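Local coordinates for protein SPD1 nuclease (Streptococcus pyogenes, PDB 2XGR) that probably hydrolyses DNA as a secreted, prophage-encoded, metal-dependent endonuclease of the His-Me finger group, at residues A[40-45]-A[203-208]; A[50-55]-A[221-226]. All coordinates share one frame; numbering follows the deposited sequence.

Contact 1: A[40-45]-A[203-208]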
loop_
_atom_site.group_PDB
_atom_site.type_symbol
_atom_site.label_atom_id
_atom_site.label_comp_id
_atom_site.label_asym_id
_atom_site.label_seq_id
_atom_site.Cartn_x
_atom_site.Cartn_y
_atom_site.Cartn_z
ATOM N N HIS A 40 -7.834 -6.572 14.630
ATOM C CA HIS A 40 -8.944 -5.945 13.891
ATOM C C HIS A 40 -10.147 -5.945 14.810
ATOM O O HIS A 40 -10.165 -6.727 15.753
ATOM C CB HIS A 40 -9.282 -6.730 12.599
ATOM C CG HIS A 40 -9.810 -8.112 12.806
ATOM N ND1 HIS A 40 -11.157 -8.399 12.939
ATOM C CD2 HIS A 40 -9.182 -9.309 12.761
ATOM C CE1 HIS A 40 -11.324 -9.714 13.042
ATOM N NE2 HIS A 40 -10.132 -10.280 12.973
ATOM N N ALA A 41 -11.157 -5.166 14.451
ATOM C CA ALA A 41 -12.433 -5.199 15.128
ATOM C C ALA A 41 -13.529 -5.280 14.074
ATOM O O ALA A 41 -13.485 -4.581 13.018
ATOM C CB ALA A 41 -12.544 -3.913 16.011
ATOM N N ASN A 42 -14.556 -6.102 14.311
ATOM C CA ASN A 42 -15.682 -6.077 13.377
ATOM C C ASN A 42 -16.515 -4.808 13.511
ATOM O O ASN A 42 -17.066 -4.555 14.563
ATOM C CB ASN A 42 -16.593 -7.314 13.562
ATOM C CG ASN A 42 -17.467 -7.602 12.334
ATOM O OD1 ASN A 42 -17.830 -6.715 11.542
ATOM N ND2 ASN A 42 -17.765 -8.898 12.136
ATOM N N THR A 43 -16.670 -4.052 12.436
ATOM C CA THR A 43 -17.524 -2.866 12.492
ATOM C C THR A 43 -19.024 -3.221 12.395
ATOM O O THR A 43 -19.889 -2.368 12.647
ATOM C CB THR A 43 -17.216 -1.906 11.372
ATOM O OG1 THR A 43 -17.606 -2.511 10.141
ATOM C CG2 THR A 43 -15.711 -1.566 11.361
ATOM N N HIS A 44 -19.312 -4.405 11.893
ATOM C CA HIS A 44 -20.681 -4.770 11.473
ATOM C C HIS A 44 -21.302 -3.890 10.400
ATOM O O HIS A 44 -22.504 -3.951 10.191
ATOM C CB HIS A 44 -21.610 -4.904 12.722
ATOM C CG HIS A 44 -21.057 -5.826 13.748
ATOM N ND1 HIS A 44 -20.988 -7.188 13.569
ATOM C CD2 HIS A 44 -20.467 -5.575 14.937
ATOM C CE1 HIS A 44 -20.356 -7.735 14.597
ATOM N NE2 HIS A 44 -20.050 -6.779 15.450
ATOM N N TYR A 45 -20.507 -3.102 9.662
ATOM C CA TYR A 45 -21.007 -2.473 8.431
ATOM C C TYR A 45 -20.839 -3.426 7.252
ATOM O O TYR A 45 -19.781 -4.030 7.127
ATOM C CB TYR A 45 -20.161 -1.255 8.098
ATOM C CG TYR A 45 -20.339 -0.087 9.018
ATOM C CD1 TYR A 45 -21.624 0.466 9.207
ATOM C CD2 TYR A 45 -19.244 0.525 9.627
ATOM C CE1 TYR A 45 -21.820 1.577 10.029
ATOM C CE2 TYR A 45 -19.425 1.638 10.476
ATOM C CZ TYR A 45 -20.720 2.167 10.647
ATOM O OH TYR A 45 -20.926 3.280 11.448
ATOM N N GLY A 203 -10.415 -4.821 6.319
ATOM C CA GLY A 203 -10.605 -6.279 6.108
ATOM C C GLY A 203 -12.085 -6.532 5.778
ATOM O O GLY A 203 -12.953 -5.660 6.004
ATOM N N ILE A 204 -12.356 -7.670 5.131
ATOM C CA ILE A 204 -13.748 -8.055 4.862
ATOM C C ILE A 204 -13.920 -9.536 5.272
ATOM O O ILE A 204 -13.090 -10.381 4.936
ATOM C CB ILE A 204 -14.077 -7.925 3.369
ATOM C CG1 ILE A 204 -13.829 -6.482 2.887
ATOM C CG2 ILE A 204 -15.643 -8.166 3.133
ATOM C CD1 ILE A 204 -14.073 -6.278 1.340
ATOM N N ASP A 205 -14.915 -9.808 6.100
ATOM C CA ASP A 205 -15.084 -11.203 6.541
ATOM C C ASP A 205 -15.964 -11.971 5.518
ATOM O O ASP A 205 -16.380 -11.416 4.487
ATOM C CB ASP A 205 -15.587 -11.255 8.003
ATOM C CG ASP A 205 -17.068 -10.897 8.148
ATOM O OD1 ASP A 205 -17.799 -10.718 7.135
ATOM O OD2 ASP A 205 -17.463 -10.659 9.310
ATOM N N SER A 206 -16.197 -13.258 5.770
ATOM C CA SER A 206 -16.935 -14.125 4.834
ATOM C C SER A 206 -18.292 -13.536 4.505
ATOM O O SER A 206 -18.817 -13.759 3.394
ATOM C CB SER A 206 -17.175 -15.500 5.485
ATOM O OG SER A 206 -16.001 -15.919 6.130
ATOM N N SER A 207 -18.904 -12.881 5.496
ATOM C CA SER A 207 -20.242 -12.291 5.265
ATOM C C SER A 207 -20.227 -10.896 4.695
ATOM O O SER A 207 -21.289 -10.314 4.489
ATOM C CB SER A 207 -21.184 -12.414 6.469
ATOM O OG SER A 207 -20.873 -11.481 7.511
ATOM N N GLY A 208 -19.047 -10.410 4.273
ATOM C CA GLY A 208 -18.995 -9.099 3.596
ATOM C C GLY A 208 -18.979 -7.930 4.554
ATOM O O GLY A 208 -19.141 -6.811 4.104
#
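Strand residues 40-45 run past the end of strand 196-204 and the turn after it without pairing with them: Asn42 and Asp205 have their CA atoms 8.6 Å apart, Tyr45 and Gly208 8.4 Å. One pair of side chains meets across the segments; otherwise only the backbones of Tyr45 and Gly208 come near each other. The amide nitrogen ND2 of Asn42 reaches OD2 of Asp205 at 3.3 Å. This hydrogen bond is weak, with an N-H...O angle of only 127°. The two side chains cross nearly at right angles, and amide and carboxylate planes stand 82° apart.

The other end of the amide is used within its own strand. Asn42 OD1 accepts from His44 N at 2.8 Å, from above the carbonyl plane, in an Asx turn. That bond helps fix the rotation of the amide and which end faces Asp205. Asn42 CG sits 3.6 Å from the plane of the His44 ring, toward its rim. Thr43 OG1 accepts from Tyr45 N at 3.0 Å, an ST turn.

Asp205 opens a type I turn that ends at Gly208. Its CG lies between the backbone N and the carbonyl carbon (chi1 75°), which folds OD1 back over the turn. There Ser207 OG donates to OD1 at 3.2 Å. The stronger partner of the carboxylate is the backbone N of Glu209, just beyond the turn.

The contact joins strand 39-46 to the turn after strand 196-204. Strand 209-214 lies between the two strands, pairs antiparallel with both and follows the turn 205-208. Asn42 also rests on Glu209 and Leu211 of that middle strand.

Contact 2: A[50-55]-A[221-226]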
loop_
_atom_site.group_PDB
_atom_site.type_symbol
_atom_site.label_atom_id
_atom_site.label_comp_id
_atom_site.label_asym_id
_atom_site.label_seq_id
_atom_site.Cartn_x
_atom_site.Cartn_y
_atom_site.Cartn_z
ATOM N N SER A 50 -19.318 1.623 2.095
ATOM C CA SER A 50 -18.189 2.492 1.706
ATOM C C SER A 50 -18.140 2.597 0.194
ATOM O O SER A 50 -18.475 1.669 -0.514
ATOM C CB SER A 50 -16.877 1.847 2.166
ATOM O OG SER A 50 -15.800 2.699 1.737
ATOM N N SER A 51 -17.817 3.751 -0.304
ATOM C CA SER A 51 -17.564 3.879 -1.741
ATOM C C SER A 51 -16.083 3.818 -2.074
ATOM O O SER A 51 -15.693 4.044 -3.213
ATOM C CB SER A 51 -18.180 5.210 -2.251
ATOM O OG SER A 51 -17.509 6.342 -1.680
ATOM N N LYS A 52 -15.259 3.498 -1.079
ATOM C CA LYS A 52 -13.814 3.474 -1.275
ATOM C C LYS A 52 -13.208 2.161 -1.715
ATOM O O LYS A 52 -12.014 2.172 -2.076
ATOM C CB LYS A 52 -13.109 3.876 0.012
ATOM C CG LYS A 52 -13.434 5.330 0.435
ATOM C CD LYS A 52 -12.608 5.646 1.683
ATOM C CE LYS A 52 -12.934 7.068 2.245
ATOM N NZ LYS A 52 -12.118 7.388 3.468
ATOM N N LEU A 53 -14.002 1.089 -1.723
ATOM C CA LEU A 53 -13.452 -0.282 -1.783
ATOM C C LEU A 53 -13.773 -0.901 -3.145
ATOM O O LEU A 53 -14.616 -0.343 -3.934
ATOM C CB LEU A 53 -14.087 -1.132 -0.682
ATOM C CG LEU A 53 -14.152 -0.437 0.715
ATOM C CD1 LEU A 53 -14.721 -1.409 1.727
ATOM C CD2 LEU A 53 -12.680 -0.097 1.081
ATOM N N LEU A 54 -13.120 -2.014 -3.434
ATOM C CA LEU A 54 -13.519 -2.853 -4.608
ATOM C C LEU A 54 -14.819 -3.603 -4.219
ATOM O O LEU A 54 -15.047 -3.887 -3.011
ATOM C CB LEU A 54 -12.407 -3.844 -4.927
ATOM C CG LEU A 54 -11.200 -3.164 -5.558
ATOM C CD1 LEU A 54 -10.096 -4.203 -5.706
ATOM C CD2 LEU A 54 -11.584 -2.571 -6.923
ATOM N N PRO A 55 -15.690 -3.901 -5.216
ATOM C CA PRO A 55 -16.884 -4.728 -4.892
ATOM C C PRO A 55 -16.446 -6.083 -4.300
ATOM O O PRO A 55 -15.416 -6.630 -4.652
ATOM C CB PRO A 55 -17.545 -4.934 -6.272
ATOM C CG PRO A 55 -17.238 -3.668 -7.034
ATOM C CD PRO A 55 -15.682 -3.496 -6.643
ATOM N N SER A 221 -5.551 6.731 10.186
ATOM C CA SER A 221 -6.718 7.602 10.317
ATOM C C SER A 221 -7.897 6.777 9.830
ATOM O O SER A 221 -7.895 6.320 8.690
ATOM C CB SER A 221 -6.539 8.878 9.480
ATOM O OG SER A 221 -7.771 9.646 9.440
ATOM N N ILE A 222 -8.940 6.686 10.645
ATOM C CA ILE A 222 -10.056 5.804 10.383
ATOM C C ILE A 222 -11.240 6.659 9.989
ATOM O O ILE A 222 -11.428 7.725 10.556
ATOM C CB ILE A 222 -10.399 5.009 11.636
ATOM C CG1 ILE A 222 -9.137 4.247 12.091
ATOM C CG2 ILE A 222 -11.440 3.989 11.339
ATOM C CD1 ILE A 222 -9.034 4.210 13.641
ATOM N N ASP A 223 -11.971 6.266 8.929
ATOM C CA ASP A 223 -13.101 7.096 8.478
ATOM C C ASP A 223 -14.389 6.577 9.137
ATOM O O ASP A 223 -14.344 5.709 10.031
ATOM C CB ASP A 223 -13.202 7.099 6.929
ATOM C CG ASP A 223 -13.683 5.741 6.345
ATOM O OD1 ASP A 223 -14.070 4.754 7.036
ATOM O OD2 ASP A 223 -13.591 5.669 5.109
ATOM N N GLU A 224 -15.530 7.118 8.747
ATOM C CA GLU A 224 -16.708 6.761 9.510
ATOM C C GLU A 224 -17.276 5.374 9.203
ATOM O O GLU A 224 -18.266 4.983 9.807
ATOM C CB GLU A 224 -17.764 7.882 9.456
ATOM C CG GLU A 224 -18.034 8.567 8.126
ATOM C CD GLU A 224 -16.880 8.671 7.081
ATOM O OE1 GLU A 224 -17.192 8.183 5.983
ATOM O OE2 GLU A 224 -15.749 9.247 7.284
ATOM N N ASN A 225 -16.610 4.612 8.306
ATOM C CA ASN A 225 -16.963 3.192 8.069
ATOM C C ASN A 225 -15.890 2.239 8.532
ATOM O O ASN A 225 -15.954 1.041 8.268
ATOM C CB ASN A 225 -17.246 2.967 6.590
ATOM C CG ASN A 225 -18.363 3.817 6.094
ATOM O OD1 ASN A 225 -19.450 3.879 6.719
ATOM N ND2 ASN A 225 -18.147 4.450 4.967
ATOM N N GLY A 226 -14.881 2.762 9.235
ATOM C CA GLY A 226 -13.860 1.886 9.687
ATOM C C GLY A 226 -12.708 1.584 8.709
ATOM O O GLY A 226 -11.888 0.736 9.016
HETATM O O HOH W 1 -15.625 4.625 3.651
#
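Lys52 meets Asp223 with its chain fully extended beyond CG, while Asp223 chi1 of 71° turns OD1 back over its own turn and leaves OD2 facing Lys52. The lysine CG is anti to the carbonyl carbon, chi1 -63°, and the straight chain carries NZ across to the other segment. The two side chains approach from opposite directions. NZ donates to OD2 of Asp223 at 2.8 Å in a salt bridge. It uses the anti lone pair of that oxygen, the one away from OD1. The methylene next to the ammonium lies close as well, with Lys52 CE 3.3 Å from Asp223 OD2.

A water completes the join. It lies 2.7 Å from Ser50 OG, donates to Asp223 OD2 and accepts from Asn225 ND2 at 2.9 Å. It links one side chain of 50-55 to two of 221-226. Asn225 ND2 also packs 3.8 Å from Ser50 CA.

Both sides are shaped by turns made by these same side chains. Ser50 OG accepts from Lys52 N at 3.0 Å, an ST turn. Asp223 OD1 accepts from Asn225 N at 2.8 Å, an Asx turn at the start of the type I turn from Asp223 to Gly226. OD1 also takes the backbone N of Val227. The loop 50-55 is tied to the sheet by the carbonyl of Lys52, which accepts from Gln200 and His77.

The Asp223 oxygens thus divide the work. OD1 holds the turn. OD2 faces the other segment and takes an ammonium and a water. Such a pair of donors would probably favour the ionised carboxylate. This is a polar surface contact, in which charge and a bridging water join two loops with little nonpolar packing.

In the fold
Contacts 1 and 2 lie with their centres about 12 Å apart, on the same side of the chain's centre, and both reach the large antiparallel sheet. Their segments alternate along the chain: 40-45, 50-55, 203-208, 221-226. Each ties the N-terminal part of the modelled chain to its later part, across more than 150 residues. They touch through packing: Tyr45 CD2 lies 3.6 Å from Asn225 O, and Thr43 CG2 is near Gly226. Strand 39-46 lies beside both the turn 205-208 and the turn 223-226. Strand 196-204 carries the start of 203-208 and pairs with 209-214 and with 228-233, which follows 221-226. The two contacts thus join the chain's early residues to one region of the sheet.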